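Side-chain contacts in insulinase family protease (PDB 3GO9), which is a predicted insulinase-family (M16) protease that binds zinc and may cleave peptides: residues Arg76-Ser81 / Leu132-Asp137; Leu142-Gln147 / Lys198-Tyr203. All blocks are in the same frame, centred on the assembly; numbering follows the deposited sequence.

Interaction 1: residues Arg76-Ser81 / Leu132-Asp137; sequences RLALMS and LAWLSD
The indole of W134 meets the backbone of A78 edge-on: A78 O sits at the ring edge, only 16° out of its plane, while CD2 of L79 approaches obliquely and reaches W134 CZ2 at 3.9 Å. Beyond these two helices, W94 meets the indole edge-to-face, and L90 and L93 of the same helix, 87-95, also pack against it, so the indole of helix 125-140 packs against both helix 70-80 and helix 87-95.

Its NE1 donates to A78 O at 2.9 Å, with an N-H...O angle of 151°. The nitrogen comes from above the carbonyl plane, 47° out of it, rather than along a lone pair. Just beside this bond the CB of A78 presses on CZ2 of W134 at 3.4 Å. One residue thus offers the six-membered part of the indole a methyl group and its pyrrole nitrogen an acceptor, leaving the buried N-H satisfied. With CG anti to the backbone N (chi1 -174°), the indole reaches across from helix 125-140 to the C-terminal part of helix 70-80.

The two carboxylate oxygens of D137 take S82 OG and S84 OG, just after 76-81, and R76 forms a salt bridge with the zinc ligand D158.

Helix 70-80 also carries the zinc ligand H72 and appears to correspond to the HXXEH helix of M16 peptidases, with R76 where the second histidine would fall; the contact packs this metal-binding helix against a neighbouring helix of the domain.

Interaction 2: residues Leu142-Gln147 / Lys198-Tyr203; sequences LAVSEQ and KLKQFY
Y203 holds L142 in two ways at once: its hydroxyl accepts the L142 backbone N-H (N to OH 3.1 Å, 157° at the hydrogen), and one face of its ring lies against the leucine side chain. Helix 196-206 packs here on the turn leading from helix 125-140 into helix 146-153; A143 centres an inverse gamma turn there, and S145 and T148 form a capping box at the start of helix 146-153.

Over the phenol, L142 CD2 makes a CH-pi contact 4.1 Å from the ring centroid, while L142 CB sits 3.3 Å from Y203 CZ. With CG anti to the backbone N (chi1 -176°) and chi2 at 67°, CD2 comes out over the ring. Y203 OH also bonds T138 O, so the hydroxyl bridges the end of one helix and the turn that follows.

Two residues on, V144 packs on the same helix. Its CG1 lies 3.8 Å from L199 CD2 and is squeezed to 3.4 Å from K200 CG. Beyond CG the lysine chain runs extended past V144, bringing CE to 3.3 Å from V144 O; a water accepts from K200 NZ at 2.9 Å and returns a weak bond to V144 O.

Interactions 1 and 2 have centres about 13 Å apart and meet along helix 70-80. A78 is the shared point: its CB, already against the indole, also lies 3.7 Å from L142 CD1. Alongside it, L77 CD1 touches V144 CG2 at 3.9 Å, and S81 OG approaches A143 CB at 3.2 Å. L142 and L199 of interaction 2 both pack on L74 as well, so helices 125-140 and 196-206, with the turn at 142-145, pack against the helix bearing the zinc ligand H72. Neither contact supplies a metal ligand: the side chain of L79 is about 10 Å from a bound zinc ion, and that of L199 about 14 Å.

Interaction 1: residues Arg76-Ser81 / Leu132-Asp137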
ATOM      1  N   ARG A  76       8.378   6.234 -19.267  1.00  8.38           N
ATOM      2  CA  ARG A  76       8.689   7.577 -19.720  1.00  9.56           C
ATOM      3  C   ARG A  76       8.569   7.666 -21.267  1.00  8.90           C
ATOM      4  O   ARG A  76       8.169   8.688 -21.841  1.00 10.15           O
ATOM      5  CB  ARG A  76      10.097   7.962 -19.270  1.00 11.03           C
ATOM      6  CG  ARG A  76      10.282   9.482 -19.352  1.00 13.85           C
ATOM      7  CD  ARG A  76      11.687   9.877 -18.972  1.00 17.56           C
ATOM      8  NE  ARG A  76      12.046   9.637 -17.575  1.00 17.97           N
ATOM      9  CZ  ARG A  76      13.129  10.179 -17.024  1.00 24.39           C
ATOM     10  NH1 ARG A  76      13.927  10.957 -17.752  1.00 23.53           N
ATOM     11  NH2 ARG A  76      13.455   9.927 -15.753  1.00 23.79           N
ATOM     12  N   LEU A  77       8.906   6.584 -21.948  1.00  8.99           N
ATOM     13  CA  LEU A  77       8.759   6.521 -23.409  1.00  7.39           C
ATOM     14  C   LEU A  77       7.286   6.777 -23.853  1.00  9.16           C
ATOM     15  O   LEU A  77       7.060   7.517 -24.814  1.00 10.39           O
ATOM     16  CB  LEU A  77       9.310   5.198 -23.969  1.00  8.57           C
ATOM     17  CG  LEU A  77      10.731   4.904 -23.629  1.00 10.37           C
ATOM     18  CD1 LEU A  77      11.116   3.510 -24.258  1.00 13.87           C
ATOM     19  CD2 LEU A  77      11.732   5.993 -24.084  1.00 10.96           C
ATOM     20  N   ALA A  78       6.358   6.156 -23.139  1.00  9.57           N
ATOM     21  CA  ALA A  78       4.947   6.219 -23.373  1.00 10.41           C
ATOM     22  C   ALA A  78       4.428   7.667 -23.253  1.00 11.48           C
ATOM     23  O   ALA A  78       3.388   8.005 -23.834  1.00 11.74           O
ATOM     24  CB  ALA A  78       4.154   5.259 -22.400  1.00 10.23           C
ATOM     25  N   LEU A  79       5.168   8.524 -22.532  1.00 12.33           N
ATOM     26  CA  LEU A  79       4.834   9.960 -22.431  1.00 13.11           C
ATOM     27  C   LEU A  79       5.517  10.794 -23.497  1.00 13.66           C
ATOM     28  O   LEU A  79       5.152  11.948 -23.720  1.00 18.15           O
ATOM     29  CB  LEU A  79       5.205  10.518 -21.048  1.00 12.99           C
ATOM     30  CG  LEU A  79       4.503   9.843 -19.898  1.00 11.15           C
ATOM     31  CD1 LEU A  79       5.091  10.211 -18.465  1.00 14.26           C
ATOM     32  CD2 LEU A  79       2.973  10.143 -19.911  1.00 14.92           C
HETATM   33  N   MSE A  80       6.553  10.284 -24.149  1.00 14.39           N
HETATM   34  CA  MSE A  80       7.197  11.018 -25.225  1.00 13.95           C
HETATM   35  C   MSE A  80       6.351  10.917 -26.466  1.00 14.36           C
HETATM   36  O   MSE A  80       6.185  11.891 -27.194  1.00 16.15           O
HETATM   37  CB  MSE A  80       8.581  10.447 -25.527  1.00 15.64           C
HETATM   38  CG  MSE A  80       9.523  10.407 -24.384  1.00 17.70           C
HETATM   39 SE   MSE A  80       9.993  12.169 -23.679  0.60 20.70          SE
HETATM   40  CE  MSE A  80       8.674  12.438 -22.445  1.00 18.85           C
ATOM     41  N   SER A  81       5.853   9.725 -26.749  1.00 12.18           N
ATOM     42  CA  SER A  81       5.102   9.524 -27.971  1.00 12.49           C
ATOM     43  C   SER A  81       4.274   8.279 -27.831  1.00 11.18           C
ATOM     44  O   SER A  81       4.687   7.335 -27.122  1.00 10.68           O
ATOM     45  CB  SER A  81       6.042   9.450 -29.174  1.00 15.03           C
ATOM     46  OG  SER A  81       6.452   8.153 -29.437  1.00 20.61           O
ATOM     47  N   LEU A 132      -7.969   4.411 -22.988  1.00  9.91           N
ATOM     48  CA  LEU A 132      -7.778   3.021 -23.343  1.00 10.32           C
ATOM     49  C   LEU A 132      -6.791   2.848 -24.491  1.00 10.70           C
ATOM     50  O   LEU A 132      -6.039   1.843 -24.523  1.00 10.46           O
ATOM     51  CB  LEU A 132      -9.126   2.343 -23.642  1.00  9.97           C
ATOM     52  CG  LEU A 132     -10.107   2.209 -22.476  1.00  9.32           C
ATOM     53  CD1 LEU A 132     -11.366   1.489 -22.987  1.00 12.62           C
ATOM     54  CD2 LEU A 132      -9.529   1.414 -21.295  1.00 11.85           C
ATOM     55  N   ALA A 133      -6.758   3.821 -25.419  1.00  9.45           N
ATOM     56  CA  ALA A 133      -5.853   3.778 -26.549  1.00  9.25           C
ATOM     57  C   ALA A 133      -4.413   3.990 -26.047  1.00  8.84           C
ATOM     58  O   ALA A 133      -3.489   3.272 -26.492  1.00  9.44           O
ATOM     59  CB  ALA A 133      -6.272   4.811 -27.527  1.00  9.84           C
ATOM     60  N   TRP A 134      -4.223   4.922 -25.110  1.00  9.11           N
ATOM     61  CA  TRP A 134      -2.906   5.184 -24.565  1.00  8.13           C
ATOM     62  C   TRP A 134      -2.424   3.935 -23.818  1.00  7.49           C
ATOM     63  O   TRP A 134      -1.286   3.510 -23.934  1.00  7.62           O
ATOM     64  CB  TRP A 134      -2.862   6.403 -23.630  1.00  9.03           C
ATOM     65  CG  TRP A 134      -1.475   6.745 -23.197  1.00  7.89           C
ATOM     66  CD1 TRP A 134      -0.543   7.439 -23.927  1.00  8.97           C
ATOM     67  CD2 TRP A 134      -0.810   6.349 -21.975  1.00  7.38           C
ATOM     68  NE1 TRP A 134       0.641   7.533 -23.211  1.00 10.82           N
ATOM     69  CE2 TRP A 134       0.481   6.893 -22.011  1.00  9.41           C
ATOM     70  CE3 TRP A 134      -1.193   5.598 -20.853  1.00 11.44           C
ATOM     71  CZ2 TRP A 134       1.386   6.709 -20.990  1.00  8.92           C
ATOM     72  CZ3 TRP A 134      -0.283   5.457 -19.794  1.00 12.35           C
ATOM     73  CH2 TRP A 134       1.002   6.002 -19.903  1.00 10.01           C
ATOM     74  N   LEU A 135      -3.315   3.331 -23.051  1.00  7.18           N
ATOM     75  CA  LEU A 135      -2.941   2.169 -22.237  1.00  7.84           C
ATOM     76  C   LEU A 135      -2.651   0.950 -23.137  1.00  9.40           C
ATOM     77  O   LEU A 135      -1.730   0.164 -22.834  1.00 10.19           O
ATOM     78  CB  LEU A 135      -4.012   1.806 -21.227  1.00  9.80           C
ATOM     79  CG  LEU A 135      -4.156   2.815 -20.081  1.00  9.43           C
ATOM     80  CD1 LEU A 135      -5.490   2.593 -19.333  1.00 11.42           C
ATOM     81  CD2 LEU A 135      -3.002   2.761 -19.104  1.00  9.68           C
ATOM     82  N   SER A 136      -3.430   0.779 -24.196  1.00  8.88           N
ATOM     83  CA  SER A 136      -3.155  -0.325 -25.179  1.00 10.11           C
ATOM     84  C   SER A 136      -1.936  -0.089 -26.046  1.00 10.05           C
ATOM     85  O   SER A 136      -1.182  -1.033 -26.332  1.00 10.81           O
ATOM     86  CB  SER A 136      -4.393  -0.714 -25.963  1.00 12.62           C
ATOM     87  OG  SER A 136      -4.954   0.362 -26.683  1.00 13.85           O
ATOM     88  N   ASP A 137      -1.697   1.148 -26.442  1.00  9.15           N
ATOM     89  CA  ASP A 137      -0.414   1.511 -27.072  1.00  8.24           C
ATOM     90  C   ASP A 137       0.740   1.138 -26.147  1.00  8.48           C
ATOM     91  O   ASP A 137       1.739   0.544 -26.575  1.00 11.06           O
ATOM     92  CB  ASP A 137      -0.298   3.033 -27.349  1.00  8.33           C
ATOM     93  CG  ASP A 137      -1.156   3.569 -28.492  1.00 10.18           C
ATOM     94  OD1 ASP A 137      -1.785   2.786 -29.267  1.00 11.81           O
ATOM     95  OD2 ASP A 137      -1.096   4.838 -28.644  1.00 10.74           O
TER

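Interaction 2: residues Leu142-Gln147 / Lys198-Tyr203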
ATOM      1  N   LEU A 142       4.523  -0.073 -27.541  1.00 10.40           N
ATOM      2  CA  LEU A 142       5.320   1.026 -26.935  1.00  9.85           C
ATOM      3  C   LEU A 142       6.340   1.561 -27.945  1.00 10.87           C
ATOM      4  O   LEU A 142       6.955   0.785 -28.675  1.00 10.19           O
ATOM      5  CB  LEU A 142       6.016   0.530 -25.666  1.00 11.42           C
ATOM      6  CG  LEU A 142       6.788   1.586 -24.881  1.00 11.90           C
ATOM      7  CD1 LEU A 142       5.817   2.587 -24.294  1.00 11.48           C
ATOM      8  CD2 LEU A 142       7.657   0.936 -23.751  1.00 14.09           C
ATOM      9  N   ALA A 143       6.486   2.889 -28.004  1.00 11.21           N
ATOM     10  CA  ALA A 143       7.337   3.543 -28.976  1.00 12.65           C
ATOM     11  C   ALA A 143       8.773   3.542 -28.464  1.00 13.18           C
ATOM     12  O   ALA A 143       9.189   4.432 -27.759  1.00 14.53           O
ATOM     13  CB  ALA A 143       6.826   5.006 -29.274  1.00 13.33           C
ATOM     14  N   VAL A 144       9.510   2.487 -28.778  1.00 14.35           N
ATOM     15  CA  VAL A 144      10.857   2.309 -28.272  1.00 14.61           C
ATOM     16  C   VAL A 144      11.785   2.467 -29.481  1.00 16.41           C
ATOM     17  O   VAL A 144      11.852   1.612 -30.348  1.00 16.73           O
ATOM     18  CB  VAL A 144      11.044   0.907 -27.630  1.00 14.26           C
ATOM     19  CG1 VAL A 144      12.464   0.798 -27.016  1.00 15.66           C
ATOM     20  CG2 VAL A 144       9.957   0.636 -26.571  1.00 15.02           C
ATOM     21  N   SER A 145      12.437   3.603 -29.561  1.00 17.41           N
ATOM     22  CA  SER A 145      13.340   3.873 -30.654  1.00 17.64           C
ATOM     23  C   SER A 145      14.478   4.709 -30.177  1.00 17.89           C
ATOM     24  O   SER A 145      14.446   5.243 -29.068  1.00 16.47           O
ATOM     25  CB  SER A 145      12.590   4.617 -31.759  1.00 18.49           C
ATOM     26  OG  SER A 145      12.241   5.927 -31.332  1.00 18.77           O
ATOM     27  N   GLU A 146      15.519   4.869 -31.014  1.00 18.94           N
ATOM     28  CA  GLU A 146      16.620   5.758 -30.635  1.00 19.73           C
ATOM     29  C   GLU A 146      16.091   7.157 -30.352  1.00 19.03           C
ATOM     30  O   GLU A 146      16.523   7.837 -29.419  1.00 18.76           O
ATOM     31  CB  GLU A 146      17.666   5.816 -31.756  1.00 20.71           C
ATOM     32  CG  GLU A 146      18.381   4.506 -32.037  1.00 26.12           C
ATOM     33  CD  GLU A 146      19.541   4.169 -31.079  1.00 32.65           C
ATOM     34  OE1 GLU A 146      20.143   3.086 -31.302  1.00 36.75           O
ATOM     35  OE2 GLU A 146      19.863   4.943 -30.122  1.00 36.91           O
ATOM     36  N   GLN A 147      15.116   7.567 -31.144  1.00 19.25           N
ATOM     37  CA  GLN A 147      14.521   8.898 -31.031  1.00 19.52           C
ATOM     38  C   GLN A 147      13.771   9.093 -29.707  1.00 18.56           C
ATOM     39  O   GLN A 147      13.957  10.101 -29.028  1.00 18.41           O
ATOM     40  CB  GLN A 147      13.586   9.174 -32.214  1.00 21.37           C
ATOM     41  CG  GLN A 147      14.289   9.306 -33.560  1.00 26.10           C
ATOM     42  CD  GLN A 147      14.954   7.995 -34.021  1.00 31.85           C
ATOM     43  OE1 GLN A 147      14.354   6.903 -33.928  1.00 31.18           O
ATOM     44  NE2 GLN A 147      16.206   8.100 -34.497  1.00 35.40           N
ATOM     45  N   LYS A 198      18.053  -4.058 -27.011  1.00 14.63           N
ATOM     46  CA  LYS A 198      17.935  -4.845 -25.789  1.00 14.49           C
ATOM     47  C   LYS A 198      16.752  -4.328 -24.966  1.00 12.97           C
ATOM     48  O   LYS A 198      16.044  -5.097 -24.311  1.00 14.01           O
ATOM     49  CB  LYS A 198      19.178  -4.804 -24.938  1.00 16.42           C
ATOM     50  CG  LYS A 198      19.138  -5.835 -23.822  1.00 21.41           C
ATOM     51  CD  LYS A 198      20.488  -6.083 -23.191  1.00 27.96           C
ATOM     52  CE  LYS A 198      21.228  -7.234 -23.913  1.00 29.38           C
ATOM     53  NZ  LYS A 198      22.327  -7.764 -23.060  1.00 32.00           N
ATOM     54  N   LEU A 199      16.571  -3.024 -24.982  1.00 11.62           N
ATOM     55  CA  LEU A 199      15.406  -2.444 -24.298  1.00 10.22           C
ATOM     56  C   LEU A 199      14.094  -2.970 -24.894  1.00 10.59           C
ATOM     57  O   LEU A 199      13.152  -3.261 -24.157  1.00 11.10           O
ATOM     58  CB  LEU A 199      15.520  -0.932 -24.326  1.00  9.73           C
ATOM     59  CG  LEU A 199      14.396  -0.133 -23.673  1.00  8.79           C
ATOM     60  CD1 LEU A 199      14.203  -0.424 -22.181  1.00  9.30           C
ATOM     61  CD2 LEU A 199      14.583   1.339 -23.880  1.00 12.80           C
ATOM     62  N   LYS A 200      14.009  -3.038 -26.224  1.00 10.61           N
ATOM     63  CA  LYS A 200      12.780  -3.501 -26.873  1.00 12.82           C
ATOM     64  C   LYS A 200      12.565  -4.983 -26.524  1.00 12.22           C
ATOM     65  O   LYS A 200      11.466  -5.410 -26.298  1.00 13.15           O
ATOM     66  CB  LYS A 200      12.906  -3.383 -28.392  1.00 14.76           C
ATOM     67  CG  LYS A 200      13.000  -2.001 -28.943  1.00 20.12           C
ATOM     68  CD  LYS A 200      13.098  -2.094 -30.521  1.00 24.65           C
ATOM     69  CE  LYS A 200      13.839  -0.914 -31.148  1.00 28.13           C
ATOM     70  NZ  LYS A 200      13.401  -0.615 -32.523  1.00 26.88           N
ATOM     71  N   GLN A 201      13.636  -5.749 -26.489  1.00 13.64           N
ATOM     72  CA  GLN A 201      13.542  -7.163 -26.170  1.00 14.01           C
ATOM     73  C   GLN A 201      13.040  -7.358 -24.744  1.00 12.78           C
ATOM     74  O   GLN A 201      12.165  -8.204 -24.479  1.00 13.14           O
ATOM     75  CB  GLN A 201      14.903  -7.822 -26.356  1.00 14.66           C
ATOM     76  CG  GLN A 201      15.252  -7.902 -27.819  1.00 19.15           C
ATOM     77  CD  GLN A 201      16.568  -8.625 -28.069  1.00 24.83           C
ATOM     78  OE1 GLN A 201      17.602  -8.326 -27.447  1.00 27.57           O
ATOM     79  NE2 GLN A 201      16.533  -9.584 -28.995  1.00 29.95           N
ATOM     80  N   PHE A 202      13.525  -6.521 -23.833  1.00 11.37           N
ATOM     81  CA  PHE A 202      13.068  -6.550 -22.433  1.00  9.67           C
ATOM     82  C   PHE A 202      11.589  -6.260 -22.357  1.00  9.38           C
ATOM     83  O   PHE A 202      10.838  -6.940 -21.685  1.00  9.28           O
ATOM     84  CB  PHE A 202      13.868  -5.544 -21.592  1.00  9.28           C
ATOM     85  CG  PHE A 202      13.428  -5.422 -20.177  1.00  9.91           C
ATOM     86  CD1 PHE A 202      13.968  -6.212 -19.159  1.00  8.57           C
ATOM     87  CD2 PHE A 202      12.549  -4.453 -19.806  1.00  8.21           C
ATOM     88  CE1 PHE A 202      13.561  -6.064 -17.857  1.00 11.41           C
ATOM     89  CE2 PHE A 202      12.128  -4.321 -18.513  1.00 10.33           C
ATOM     90  CZ  PHE A 202      12.648  -5.106 -17.523  1.00 10.64           C
ATOM     91  N   TYR A 203      11.165  -5.212 -23.050  1.00 10.54           N
ATOM     92  CA  TYR A 203       9.759  -4.849 -23.096  1.00  9.47           C
ATOM     93  C   TYR A 203       8.889  -5.980 -23.592  1.00 10.43           C
ATOM     94  O   TYR A 203       7.851  -6.304 -22.983  1.00 10.75           O
ATOM     95  CB  TYR A 203       9.598  -3.675 -24.017  1.00  9.66           C
ATOM     96  CG  TYR A 203       8.184  -3.339 -24.398  1.00  9.47           C
ATOM     97  CD1 TYR A 203       7.317  -2.849 -23.475  1.00 10.30           C
ATOM     98  CD2 TYR A 203       7.767  -3.458 -25.702  1.00  8.11           C
ATOM     99  CE1 TYR A 203       5.999  -2.552 -23.780  1.00 11.76           C
ATOM    100  CE2 TYR A 203       6.469  -3.134 -26.063  1.00  9.12           C
ATOM    101  CZ  TYR A 203       5.580  -2.665 -25.097  1.00  9.57           C
ATOM    102  OH  TYR A 203       4.288  -2.341 -25.489  1.00  9.98           O
TER
HETATM  103  O   HOH W   1      10.552  -0.557 -32.617  1.00 39.99           O